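Local coordinates for protein putative oxidoreductase (Magnetospirillum magnetotacticum, PDB 3C1A) that probably catalyses an NAD(P)-dependent oxidation or reduction of a still unknown substrate, as an enzyme of the Gfo/Idh/MocA type with a Rossmann-fold nucleotide-binding domain, at residues I16-W21 / A41-D46; L37-S42 / V65-V70; A88-G93 / T119-W124; Q129-A134 / T281-L286; G159-G164 / G204-V209. All blocks are in the same frame, centred on the assembly; numbering follows the deposited sequence.

In the fold
Contacts 1, 2 and 3 all belong to the Rossmann domain and its parallel sheet, and each is partly buried. Contacts 1 and 2 share strand 35-42: one pairs its end with strand 11-17 through backbone bonds, the other holds its earlier part to the loop 65-70 by a salt bridge. Contact 3, which touches contact 2 through Val65 and Ser92, is purely van der Waals across its segments. Trp124, from its strand, reaches Phe131 and Leu286 of contact 4, the buried member of the set, where an aromatic face meets a helix. Contact 5 is a surface contact in the C-terminal domain, bridged by water, and it touches contact 1 through Arg20 and Arg162.

Contact 1: residues I16-W21 / A41-D46; sequences IGAGRW and ASSNPD
Ile16 lies beside Ala41 in parallel pairing, their CA atoms 4.8 Å apart. Both point to the sheet face covered by Val64 of helix 62-65, with Ile16 CG1 a loose 4.4 Å from Ala41 CB. At Gly17 the backbone bond is short and straight: N donates to Ala41 O at 2.8 Å and 173°. Its carbonyl faces Ser42 and, just past the strand, Ser43, so that Ser42 CA makes a CA-H...O contact with Gly17 O at 3.2 Å, while Ser43 N gives the same oxygen a weak bond. Here the two strands of a Rossmann beta-alpha-beta crossover, 11-17 and 35-42 with helix 25-31 between them, run out at their C-terminal ends, and the sequence GAGRW fits the start of the glycine-rich nucleotide-binding loop. Ala18 CB then rests 3.8 Å from Ser43 OG, which also accepts a weak bond from Gly19 N. Gly19 has positive phi, and a side chain there would be crowded by the indole of Trp21. Its carbonyl oxygen is met by Asn44 ND2 at 3.3 Å, close to the plane of the amide; CG of Asn44 lies anti to the backbone N (chi1 -177°). The other end of that amide, Asn44 OD1, takes Asp46 N at 2.8 Å and N-caps helix 45-48. An alanine at Asn44 would probably leave Gly19 O without this donor and the first turn of the helix without its cap. Arg20 turns from strand 35-42, laying its guanidinium over the rim of the Trp21 ring and pairing with Asp171.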
# COMPACT_ATOMS: atom_id res chain seq x y z
N ILE A 16 -11.78 6.07 -10.35
CA ILE A 16 -11.11 6.85 -11.33
C ILE A 16 -9.82 6.06 -11.56
O ILE A 16 -8.99 5.94 -10.65
CB ILE A 16 -10.86 8.30 -10.90
CG1 ILE A 16 -12.20 9.01 -10.64
CG2 ILE A 16 -10.02 8.99 -11.97
CD1 ILE A 16 -12.10 10.28 -9.84
N GLY A 17 -9.69 5.48 -12.75
CA GLY A 17 -8.58 4.58 -13.07
C GLY A 17 -7.86 5.00 -14.33
O GLY A 17 -8.47 5.49 -15.27
N ALA A 18 -6.54 4.83 -14.35
CA ALA A 18 -5.76 5.04 -15.56
C ALA A 18 -4.56 4.11 -15.53
O ALA A 18 -3.97 3.89 -14.47
CB ALA A 18 -5.31 6.49 -15.68
N GLY A 19 -4.23 3.55 -16.69
CA GLY A 19 -3.05 2.71 -16.85
C GLY A 19 -3.23 1.33 -16.26
O GLY A 19 -4.29 0.71 -16.42
N ARG A 20 -2.17 0.84 -15.61
CA ARG A 20 -2.15 -0.47 -14.94
C ARG A 20 -2.67 -0.37 -13.50
O ARG A 20 -2.75 -1.37 -12.80
CB ARG A 20 -0.72 -1.04 -14.90
CG ARG A 20 0.24 -0.32 -13.91
CD ARG A 20 1.69 -0.77 -14.07
NE ARG A 20 2.66 0.19 -13.51
CZ ARG A 20 3.18 0.16 -12.28
NH1 ARG A 20 2.80 -0.75 -11.40
NH2 ARG A 20 4.08 1.08 -11.91
N TRP A 21 -2.98 0.85 -13.07
CA TRP A 21 -3.15 1.14 -11.65
C TRP A 21 -4.49 0.67 -11.06
O TRP A 21 -4.59 0.49 -9.82
CB TRP A 21 -2.89 2.64 -11.41
CG TRP A 21 -1.49 3.03 -11.85
CD1 TRP A 21 -1.12 3.52 -13.08
CD2 TRP A 21 -0.28 2.92 -11.09
NE1 TRP A 21 0.23 3.72 -13.12
CE2 TRP A 21 0.78 3.36 -11.92
CE3 TRP A 21 0.01 2.49 -9.79
CZ2 TRP A 21 2.10 3.39 -11.49
CZ3 TRP A 21 1.33 2.52 -9.36
CH2 TRP A 21 2.36 2.97 -10.21
N ALA A 41 -14.64 6.21 -14.36
CA ALA A 41 -13.83 6.97 -15.29
C ALA A 41 -12.50 6.23 -15.54
O ALA A 41 -11.62 6.23 -14.70
CB ALA A 41 -13.58 8.35 -14.74
N SER A 42 -12.36 5.58 -16.69
CA SER A 42 -11.14 4.79 -16.95
C SER A 42 -10.64 4.90 -18.39
O SER A 42 -11.43 4.79 -19.31
CB SER A 42 -11.37 3.32 -16.67
OG SER A 42 -10.16 2.59 -16.91
N SER A 43 -9.33 5.11 -18.55
CA SER A 43 -8.69 5.14 -19.88
C SER A 43 -8.53 3.74 -20.47
O SER A 43 -8.32 3.57 -21.67
CB SER A 43 -7.29 5.79 -19.77
OG SER A 43 -6.39 4.99 -19.00
N ASN A 44 -8.59 2.75 -19.60
CA ASN A 44 -8.29 1.39 -19.95
C ASN A 44 -9.55 0.66 -20.45
O ASN A 44 -10.46 0.45 -19.67
CB ASN A 44 -7.70 0.71 -18.73
CG ASN A 44 -7.28 -0.70 -19.00
OD1 ASN A 44 -7.84 -1.38 -19.87
ND2 ASN A 44 -6.26 -1.15 -18.26
N PRO A 45 -9.59 0.26 -21.75
CA PRO A 45 -10.81 -0.33 -22.33
C PRO A 45 -11.09 -1.75 -21.83
O PRO A 45 -12.22 -2.23 -21.94
CB PRO A 45 -10.52 -0.33 -23.84
CG PRO A 45 -9.05 -0.47 -23.92
CD PRO A 45 -8.50 0.31 -22.74
N ASP A 46 -10.08 -2.41 -21.26
CA ASP A 46 -10.29 -3.69 -20.57
C ASP A 46 -11.11 -3.47 -19.28
O ASP A 46 -12.01 -4.26 -18.98
CB ASP A 46 -8.95 -4.38 -20.27
CG ASP A 46 -8.11 -4.64 -21.54
OD1 ASP A 46 -8.70 -4.79 -22.65
OD2 ASP A 46 -6.87 -4.70 -21.43

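Contact 2: residues L37-S42 / V65-V70; sequences LVRLAS and VSAPEV
Arg39 lays its guanidinium over the methyl of Ala67, which stands beneath the rim of one face, Ala67 CB 3.2 Å from Arg39 NE. The contact ties strand 35-42 of the Rossmann sheet to the loop that leads from helix 62-65 into strand 72-76. The main bond is a bidentate salt bridge made side-on: Arg39 NE donates to Glu69 OE2 at 2.8 Å and Arg39 NH2 to Glu69 OE1 at 3.0 Å. Both bonds are nearly straight, the two oxygens are met on their syn sides, and the guanidinium and carboxylate planes are only 29° apart. The arginine runs extended from CG to NE to get there, while Glu69 is bent at chi2 (-69°). Arg39 NH1 has a second acid, Glu58, so two carboxylates share one guanidinium. A leucine at Arg39 would probably leave both Glu69 and Glu58 without this charged partner. A water donates to Val38 O at 2.9 Å; its bond to Glu69 is too short to be certain. Beside the salt bridge the two valines meet, Val38 CG2 to Val70 CG2 at 3.8 Å, with Arg39 CG 4.0 Å from that same Val70 methyl.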
# COMPACT_ATOMS: atom_id res chain seq x y z
N LEU A 37 -20.42 -0.13 -7.60
CA LEU A 37 -19.70 0.78 -8.50
C LEU A 37 -20.74 1.52 -9.34
O LEU A 37 -21.32 0.96 -10.24
CB LEU A 37 -18.69 0.03 -9.40
CG LEU A 37 -17.77 0.85 -10.30
CD1 LEU A 37 -16.80 1.62 -9.43
CD2 LEU A 37 -17.04 -0.04 -11.32
N VAL A 38 -20.96 2.79 -9.01
CA VAL A 38 -21.99 3.59 -9.67
C VAL A 38 -21.49 4.49 -10.82
O VAL A 38 -22.28 4.88 -11.68
CB VAL A 38 -22.80 4.40 -8.63
CG1 VAL A 38 -23.32 3.51 -7.55
CG2 VAL A 38 -21.98 5.57 -8.04
N ARG A 39 -20.21 4.89 -10.80
CA ARG A 39 -19.59 5.52 -11.97
C ARG A 39 -18.18 4.98 -12.12
O ARG A 39 -17.55 4.57 -11.14
CB ARG A 39 -19.51 7.07 -11.90
CG ARG A 39 -20.81 7.77 -11.61
CD ARG A 39 -20.91 9.18 -12.21
NE ARG A 39 -22.17 9.80 -11.82
CZ ARG A 39 -22.77 10.82 -12.43
NH1 ARG A 39 -22.21 11.42 -13.46
NH2 ARG A 39 -23.91 11.28 -11.93
N LEU A 40 -17.69 5.02 -13.35
CA LEU A 40 -16.32 4.61 -13.70
C LEU A 40 -15.75 5.56 -14.73
O LEU A 40 -16.35 5.73 -15.79
CB LEU A 40 -16.35 3.20 -14.31
CG LEU A 40 -15.04 2.63 -14.84
CD1 LEU A 40 -14.02 2.46 -13.69
CD2 LEU A 40 -15.33 1.31 -15.59
N ALA A 41 -14.64 6.21 -14.36
CA ALA A 41 -13.83 6.97 -15.29
C ALA A 41 -12.50 6.23 -15.54
O ALA A 41 -11.62 6.23 -14.70
CB ALA A 41 -13.58 8.35 -14.74
N SER A 42 -12.36 5.58 -16.69
CA SER A 42 -11.14 4.79 -16.95
C SER A 42 -10.64 4.90 -18.39
O SER A 42 -11.43 4.79 -19.31
CB SER A 42 -11.37 3.32 -16.67
OG SER A 42 -10.16 2.59 -16.91
N VAL A 65 -16.49 13.21 -9.56
CA VAL A 65 -16.52 13.98 -8.30
C VAL A 65 -17.68 14.99 -8.21
O VAL A 65 -18.03 15.43 -7.11
CB VAL A 65 -15.15 14.71 -7.99
CG1 VAL A 65 -13.91 13.77 -8.21
CG2 VAL A 65 -14.99 15.99 -8.75
N SER A 66 -18.28 15.34 -9.34
CA SER A 66 -19.46 16.22 -9.32
C SER A 66 -20.76 15.44 -9.20
O SER A 66 -21.82 16.05 -9.22
CB SER A 66 -19.54 17.07 -10.58
OG SER A 66 -18.39 17.90 -10.69
N ALA A 67 -20.67 14.12 -9.11
CA ALA A 67 -21.82 13.24 -9.18
C ALA A 67 -22.54 13.27 -7.85
O ALA A 67 -21.90 13.08 -6.82
CB ALA A 67 -21.35 11.80 -9.50
N PRO A 68 -23.87 13.54 -7.85
CA PRO A 68 -24.54 13.68 -6.54
C PRO A 68 -24.69 12.40 -5.75
O PRO A 68 -24.69 12.43 -4.52
CB PRO A 68 -25.93 14.24 -6.91
CG PRO A 68 -26.13 13.92 -8.31
CD PRO A 68 -24.79 13.77 -8.97
N GLU A 69 -24.82 11.29 -6.45
CA GLU A 69 -25.03 9.97 -5.86
C GLU A 69 -23.73 9.24 -5.43
O GLU A 69 -23.80 8.24 -4.74
CB GLU A 69 -25.85 9.09 -6.82
CG GLU A 69 -25.11 8.27 -7.94
CD GLU A 69 -24.47 9.09 -9.07
OE1 GLU A 69 -24.72 10.32 -9.19
OE2 GLU A 69 -23.69 8.48 -9.85
N VAL A 70 -22.58 9.73 -5.84
CA VAL A 70 -21.33 9.07 -5.47
C VAL A 70 -21.03 9.43 -4.03
O VAL A 70 -20.97 10.60 -3.70
CB VAL A 70 -20.16 9.51 -6.39
CG1 VAL A 70 -18.84 9.06 -5.83
CG2 VAL A 70 -20.36 8.97 -7.81
O HOH W 1 -24.56 6.44 -10.93

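Contact 3: residues A88-G93 / T119-W124; sequences AAIASG and TGVMVW
The C-terminal end of helix 82-91 meets the run 119-123 with no backbone bond across, and the nearest CA atoms, those of Ile90 and Val121, are 6.0 Å apart. The helix closes in a Schellman motif: Gly93, with positive phi, bonds back from its N to Ile90 O at 2.9 Å. The side chain of Ile90 carries the contact, and its two branches spread over three residues, Thr119, Val121 and Val123. CG2, anti to the backbone N, presses on Thr119, where OG1 is a tight 3.0 Å from Ile90 CG2. That hydroxyl is bonded to Ala115 O one turn back in helix 106-119 and takes a weak bond from Val121 N. The other branch of Ile90 reaches toward the strand: CD1 lies 4.0 Å from Val123 CG2, the two side chains crossing at about a right angle.

These pieces belong to two successive connections of the Rossmann fold. Helix 82-91 leads into strand 95-99, and helix 106-119 leads out of it to strand 123-126, which is the sheet's edge strand within this chain and pairs with 95-99. Ile90 thus wedges between the last turn of the second helix and the start of its strand, and Val123 also touches Val96 of the neighbouring strand. Val121 packs on the helix end. Its CG2, anti to the carbonyl carbon, sits 3.5 Å from Ile90 O and 3.8 Å from Gly93 CA, while Val121 CB is 4.1 Å from Ile90 CG2. Met122, a selenomethionine, points away from helix 82-91 and touches Phe287 and Ala290 of helix 279-290.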
# COMPACT_ATOMS: atom_id res chain seq x y z
N ALA A 88 -9.68 17.47 -5.47
CA ALA A 88 -11.00 17.70 -6.09
C ALA A 88 -12.07 16.90 -5.40
O ALA A 88 -13.15 17.39 -5.15
CB ALA A 88 -10.98 17.34 -7.55
N ALA A 89 -11.76 15.64 -5.10
CA ALA A 89 -12.68 14.79 -4.37
C ALA A 89 -13.00 15.32 -2.97
O ALA A 89 -14.16 15.39 -2.59
CB ALA A 89 -12.14 13.33 -4.30
N ILE A 90 -11.96 15.73 -2.23
CA ILE A 90 -12.11 16.32 -0.89
C ILE A 90 -12.98 17.57 -0.94
O ILE A 90 -13.87 17.74 -0.11
CB ILE A 90 -10.72 16.69 -0.27
CG1 ILE A 90 -9.91 15.41 0.06
CG2 ILE A 90 -10.90 17.49 1.01
CD1 ILE A 90 -8.42 15.66 0.36
N ALA A 91 -12.64 18.48 -1.87
CA ALA A 91 -13.40 19.71 -2.10
C ALA A 91 -14.89 19.43 -2.33
O ALA A 91 -15.76 20.24 -1.97
CB ALA A 91 -12.80 20.47 -3.29
N SER A 92 -15.18 18.29 -2.96
CA SER A 92 -16.56 17.84 -3.19
C SER A 92 -17.22 17.09 -2.04
O SER A 92 -18.37 16.69 -2.17
CB SER A 92 -16.60 16.94 -4.43
OG SER A 92 -16.60 17.73 -5.61
N GLY A 93 -16.51 16.88 -0.93
CA GLY A 93 -17.07 16.14 0.18
C GLY A 93 -17.11 14.62 0.03
O GLY A 93 -17.77 13.96 0.81
N THR A 119 -11.49 20.16 5.78
CA THR A 119 -12.82 19.71 5.36
C THR A 119 -13.38 18.57 6.21
O THR A 119 -14.54 18.26 6.08
CB THR A 119 -12.83 19.21 3.89
OG1 THR A 119 -11.90 18.12 3.78
CG2 THR A 119 -12.45 20.30 2.88
N GLY A 120 -12.54 17.90 7.00
CA GLY A 120 -12.92 16.65 7.69
C GLY A 120 -13.17 15.40 6.86
O GLY A 120 -13.63 14.39 7.41
N VAL A 121 -12.85 15.42 5.56
CA VAL A 121 -13.14 14.29 4.65
C VAL A 121 -12.22 13.09 4.95
O VAL A 121 -11.03 13.24 5.17
CB VAL A 121 -13.07 14.71 3.14
CG1 VAL A 121 -12.96 13.57 2.23
CG2 VAL A 121 -14.23 15.68 2.73
N MSE A 122 -12.79 11.89 4.97
CA MSE A 122 -12.02 10.69 5.24
C MSE A 122 -11.15 10.33 4.00
O MSE A 122 -11.67 10.23 2.90
CB MSE A 122 -12.98 9.56 5.60
CG MSE A 122 -12.27 8.40 6.12
SE MSE A 122 -13.59 6.98 6.30
CE MSE A 122 -13.69 6.23 4.56
N VAL A 123 -9.82 10.20 4.19
CA VAL A 123 -8.89 9.79 3.14
C VAL A 123 -8.04 8.64 3.65
O VAL A 123 -7.36 8.76 4.66
CB VAL A 123 -7.98 10.99 2.65
CG1 VAL A 123 -6.94 10.54 1.54
CG2 VAL A 123 -8.89 12.11 2.17
N TRP A 124 -8.16 7.48 2.99
CA TRP A 124 -7.35 6.33 3.30
C TRP A 124 -6.38 6.15 2.16
O TRP A 124 -6.71 6.44 1.01
CB TRP A 124 -8.22 5.08 3.41
CG TRP A 124 -9.09 4.97 4.63
CD1 TRP A 124 -9.45 5.97 5.48
CD2 TRP A 124 -9.75 3.79 5.11
NE1 TRP A 124 -10.29 5.49 6.47
CE2 TRP A 124 -10.47 4.15 6.28
CE3 TRP A 124 -9.77 2.47 4.69
CZ2 TRP A 124 -11.22 3.23 7.01
CZ3 TRP A 124 -10.53 1.56 5.43
CH2 TRP A 124 -11.23 1.95 6.56

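Contact 4: residues Q129-A134 / T281-L286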
# COMPACT_ATOMS: atom_id res chain seq x y z
N GLN A 129 -0.57 -4.14 2.48
CA GLN A 129 -0.14 -5.01 3.58
C GLN A 129 -0.87 -4.68 4.86
O GLN A 129 -1.08 -5.53 5.70
CB GLN A 129 1.36 -4.89 3.86
CG GLN A 129 1.85 -6.04 4.79
CD GLN A 129 1.93 -7.33 4.05
OE1 GLN A 129 1.02 -8.16 4.11
NE2 GLN A 129 2.99 -7.48 3.26
N LEU A 130 -1.24 -3.42 5.02
CA LEU A 130 -1.88 -3.01 6.23
C LEU A 130 -3.33 -3.50 6.33
O LEU A 130 -3.96 -3.29 7.35
CB LEU A 130 -1.81 -1.50 6.37
CG LEU A 130 -0.41 -0.91 6.34
CD1 LEU A 130 -0.52 0.56 6.60
CD2 LEU A 130 0.48 -1.56 7.38
N PHE A 131 -3.85 -4.12 5.26
CA PHE A 131 -5.16 -4.74 5.21
C PHE A 131 -5.05 -6.26 5.04
O PHE A 131 -6.02 -6.92 4.71
CB PHE A 131 -5.95 -4.16 4.01
CG PHE A 131 -6.23 -2.70 4.12
CD1 PHE A 131 -7.29 -2.23 4.89
CD2 PHE A 131 -5.43 -1.78 3.47
CE1 PHE A 131 -7.57 -0.88 4.98
CE2 PHE A 131 -5.72 -0.41 3.56
CZ PHE A 131 -6.77 0.03 4.33
N ASN A 132 -3.85 -6.80 5.22
CA ASN A 132 -3.61 -8.23 5.06
C ASN A 132 -3.85 -8.93 6.39
O ASN A 132 -3.23 -8.57 7.39
CB ASN A 132 -2.17 -8.43 4.59
CG ASN A 132 -1.83 -9.88 4.31
OD1 ASN A 132 -2.60 -10.79 4.63
ND2 ASN A 132 -0.64 -10.10 3.77
N PRO A 133 -4.75 -9.94 6.44
CA PRO A 133 -4.88 -10.65 7.72
C PRO A 133 -3.60 -11.27 8.32
O PRO A 133 -3.51 -11.40 9.52
CB PRO A 133 -5.90 -11.76 7.40
CG PRO A 133 -6.71 -11.16 6.28
CD PRO A 133 -5.71 -10.46 5.43
N ALA A 134 -2.62 -11.62 7.50
CA ALA A 134 -1.37 -12.14 8.00
C ALA A 134 -0.58 -11.06 8.79
O ALA A 134 0.06 -11.39 9.78
CB ALA A 134 -0.54 -12.70 6.84
N THR A 281 -9.66 -7.22 -0.92
CA THR A 281 -11.05 -7.34 -0.55
C THR A 281 -11.28 -6.68 0.80
O THR A 281 -12.22 -5.90 0.96
CB THR A 281 -11.51 -8.80 -0.57
OG1 THR A 281 -11.34 -9.34 -1.89
CG2 THR A 281 -12.95 -8.89 -0.13
N ARG A 282 -10.38 -6.93 1.76
CA ARG A 282 -10.44 -6.30 3.07
C ARG A 282 -10.36 -4.81 3.04
O ARG A 282 -11.14 -4.15 3.71
CB ARG A 282 -9.32 -6.82 3.95
CG ARG A 282 -9.44 -6.44 5.43
CD ARG A 282 -8.64 -7.42 6.26
NE ARG A 282 -8.61 -6.99 7.65
CZ ARG A 282 -9.39 -7.49 8.60
NH1 ARG A 282 -10.28 -8.45 8.34
NH2 ARG A 282 -9.27 -7.02 9.83
N ALA A 283 -9.41 -4.27 2.26
CA ALA A 283 -9.25 -2.81 2.09
C ALA A 283 -10.52 -2.10 1.61
O ALA A 283 -10.96 -1.12 2.22
CB ALA A 283 -8.11 -2.53 1.12
N VAL A 284 -11.08 -2.59 0.50
CA VAL A 284 -12.30 -2.04 -0.07
C VAL A 284 -13.55 -2.33 0.82
O VAL A 284 -14.43 -1.49 0.97
CB VAL A 284 -12.50 -2.58 -1.51
CG1 VAL A 284 -13.78 -2.03 -2.14
CG2 VAL A 284 -11.28 -2.23 -2.37
N ARG A 285 -13.65 -3.52 1.40
CA ARG A 285 -14.76 -3.79 2.33
C ARG A 285 -14.76 -2.85 3.53
O ARG A 285 -15.77 -2.20 3.81
CB ARG A 285 -14.73 -5.25 2.81
CG ARG A 285 -15.92 -5.64 3.69
CD ARG A 285 -15.84 -7.06 4.20
NE ARG A 285 -14.57 -7.32 4.86
CZ ARG A 285 -14.30 -7.03 6.12
NH1 ARG A 285 -15.23 -6.49 6.89
NH2 ARG A 285 -13.10 -7.30 6.61
N LEU A 286 -13.64 -2.75 4.22
CA LEU A 286 -13.49 -1.83 5.33
C LEU A 286 -13.72 -0.38 4.95
O LEU A 286 -14.44 0.36 5.64
CB LEU A 286 -12.12 -1.98 5.98
CG LEU A 286 -11.94 -3.30 6.74
CD1 LEU A 286 -10.48 -3.35 7.25
CD2 LEU A 286 -12.99 -3.46 7.84
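Phe131 turns one face of its ring to Ala283 of helix 279-290 in a CH-pi contact. Ala283 CB stands 3.7 Å from the ring centroid and 18° off the normal, and Ala283 CA comes to 3.5 Å from Phe131 CD1. CG of Phe131 lies anti to its carbonyl carbon (chi1 -64°), beside the backbone N and 3.5 Å from Ala283 CB. Plain apolar contacts complete this side: Leu286 CD1 meets the ring edge, 4.1 Å from Phe131 CD1, and Trp124 of strand 123-126 touches both residues.

A second kind of contact is aliphatic against polar. The extended chain of Arg282 passes the carbonyl of Phe131, Arg282 CD coming to 3.1 Å from Phe131 O, and Pro133 CG rests 4.2 Å from the same CD. The charged end goes further, to a salt bridge with Glu136 of helix 133-140.

The side-chain hydrogen bonds within the segments lie in 129-134. Asn132 N-caps helix 133-140, its OD1 taking Ala134 N at 3.0 Å from above the amide plane, while its ND2 gives a bond to Gln129 OE1.

Helix 279-290 is thus fastened to the link between the last Rossmann strand and helix 133-140 by packing, with no hydrogen bond between the two segments. The price is Phe131 O, buried without a polar partner and faced by the methylenes of Arg282, whose nearby positive charge may offset part of that cost.

Contact 5: residues G159-G164 / G204-V209; sequences GPYRPG and GEAGDV
This is a surface contact mediated largely by water, in which Tyr161 and Arg162, in the loop after strand 148-158, meet the first residues of strand 204-215 in the C-terminal domain's mixed sheet. No direct hydrogen bond crosses it. One water donates to Arg162 O and accepts from Glu205 N, both at 2.9 Å. A second donates to Glu205 O at 3.0 Å and to Pro160 O at 3.3 Å, with only a weak bond from Arg162 N.

Direct touching falls to Tyr161. Its ring offers an edge to the strand, CD1 3.8 Å from Glu205 O and close to the ring plane, while Tyr161 CE1 packs on Ala206 CB at 4.0 Å. Over the centre of one face stands Gly159 CA, 3.4 Å above the ring plane, just before the cis peptide bond to Pro160. The hydroxyl at the far end makes a weak bond to Asn226 O, and Asn226 also donates to Glu205 O.

Where the loop crosses the strand start, Gly204 CA comes to 3.8 Å from Arg162 O. A side chain at Gly204 would run into the backbone between Tyr161 and Arg162, and glycine permits this close passage.

The phenol ring gives the only side-chain packing between the segments. Backbone polar groups on both sides, Arg162 O and Glu205 N among them, are therefore satisfied through water rather than by each other.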
# COMPACT_ATOMS: atom_id res chain seq x y z
N GLY A 159 11.48 -7.30 -13.49
CA GLY A 159 10.86 -6.09 -13.95
C GLY A 159 9.48 -5.90 -13.34
O GLY A 159 9.21 -6.36 -12.21
N PRO A 160 8.56 -5.28 -14.10
CA PRO A 160 8.70 -4.90 -15.50
C PRO A 160 9.64 -3.73 -15.66
O PRO A 160 9.94 -3.02 -14.71
CB PRO A 160 7.26 -4.55 -15.92
CG PRO A 160 6.38 -5.19 -14.85
CD PRO A 160 7.21 -4.94 -13.62
N TYR A 161 10.19 -3.62 -16.86
CA TYR A 161 11.16 -2.59 -17.15
C TYR A 161 10.45 -1.65 -18.11
O TYR A 161 9.99 -2.07 -19.16
CB TYR A 161 12.42 -3.21 -17.75
CG TYR A 161 12.96 -4.38 -16.95
CD1 TYR A 161 13.66 -4.19 -15.76
CD2 TYR A 161 12.76 -5.71 -17.38
CE1 TYR A 161 14.15 -5.28 -15.02
CE2 TYR A 161 13.25 -6.79 -16.64
CZ TYR A 161 13.95 -6.55 -15.47
OH TYR A 161 14.42 -7.63 -14.73
N ARG A 162 10.35 -0.38 -17.70
CA ARG A 162 9.48 0.61 -18.32
C ARG A 162 10.21 1.94 -18.36
O ARG A 162 10.48 2.51 -17.30
CB ARG A 162 8.24 0.81 -17.46
CG ARG A 162 7.31 -0.40 -17.37
CD ARG A 162 6.27 -0.23 -16.24
NE ARG A 162 5.14 -1.16 -16.44
CZ ARG A 162 4.62 -1.97 -15.52
NH1 ARG A 162 5.07 -1.99 -14.26
NH2 ARG A 162 3.61 -2.77 -15.87
N PRO A 163 10.51 2.45 -19.55
CA PRO A 163 11.12 3.77 -19.65
C PRO A 163 10.27 4.86 -18.98
O PRO A 163 9.11 5.01 -19.29
CB PRO A 163 11.17 4.01 -21.16
CG PRO A 163 11.09 2.66 -21.78
CD PRO A 163 10.30 1.82 -20.87
N GLY A 164 10.85 5.61 -18.06
CA GLY A 164 10.13 6.72 -17.41
C GLY A 164 9.07 6.24 -16.45
O GLY A 164 8.25 7.03 -15.97
N GLY A 204 14.33 0.78 -19.25
CA GLY A 204 13.87 0.97 -17.86
C GLY A 204 14.93 0.62 -16.81
O GLY A 204 15.79 -0.20 -17.05
N GLU A 205 14.83 1.25 -15.63
CA GLU A 205 15.73 0.99 -14.49
C GLU A 205 15.69 -0.48 -14.07
O GLU A 205 14.61 -1.06 -13.88
CB GLU A 205 15.37 1.86 -13.26
CG GLU A 205 16.52 2.03 -12.22
CD GLU A 205 16.17 2.91 -11.01
OE1 GLU A 205 15.09 2.72 -10.40
OE2 GLU A 205 17.00 3.81 -10.66
N ALA A 206 16.87 -1.06 -13.92
CA ALA A 206 17.04 -2.45 -13.53
C ALA A 206 18.05 -2.41 -12.39
O ALA A 206 19.17 -1.89 -12.56
CB ALA A 206 17.61 -3.27 -14.70
N GLY A 207 17.67 -2.92 -11.22
CA GLY A 207 18.56 -2.88 -10.09
C GLY A 207 18.10 -3.48 -8.78
O GLY A 207 17.09 -4.17 -8.70
N ASP A 208 18.92 -3.19 -7.78
CA ASP A 208 18.93 -3.83 -6.46
C ASP A 208 19.28 -2.76 -5.44
O ASP A 208 20.41 -2.31 -5.43
CB ASP A 208 20.01 -4.91 -6.45
CG ASP A 208 19.96 -5.82 -5.20
OD1 ASP A 208 19.17 -5.56 -4.26
OD2 ASP A 208 20.77 -6.80 -5.15
N VAL A 209 18.31 -2.36 -4.59
CA VAL A 209 18.53 -1.32 -3.60
C VAL A 209 18.09 -1.84 -2.24
O VAL A 209 17.18 -2.67 -2.14
CB VAL A 209 17.81 -0.01 -3.95
CG1 VAL A 209 16.30 -0.22 -3.98
CG2 VAL A 209 18.19 1.11 -2.96
O HOH W 2 11.80 -0.32 -14.55
O HOH W 3 12.52 2.97 -15.36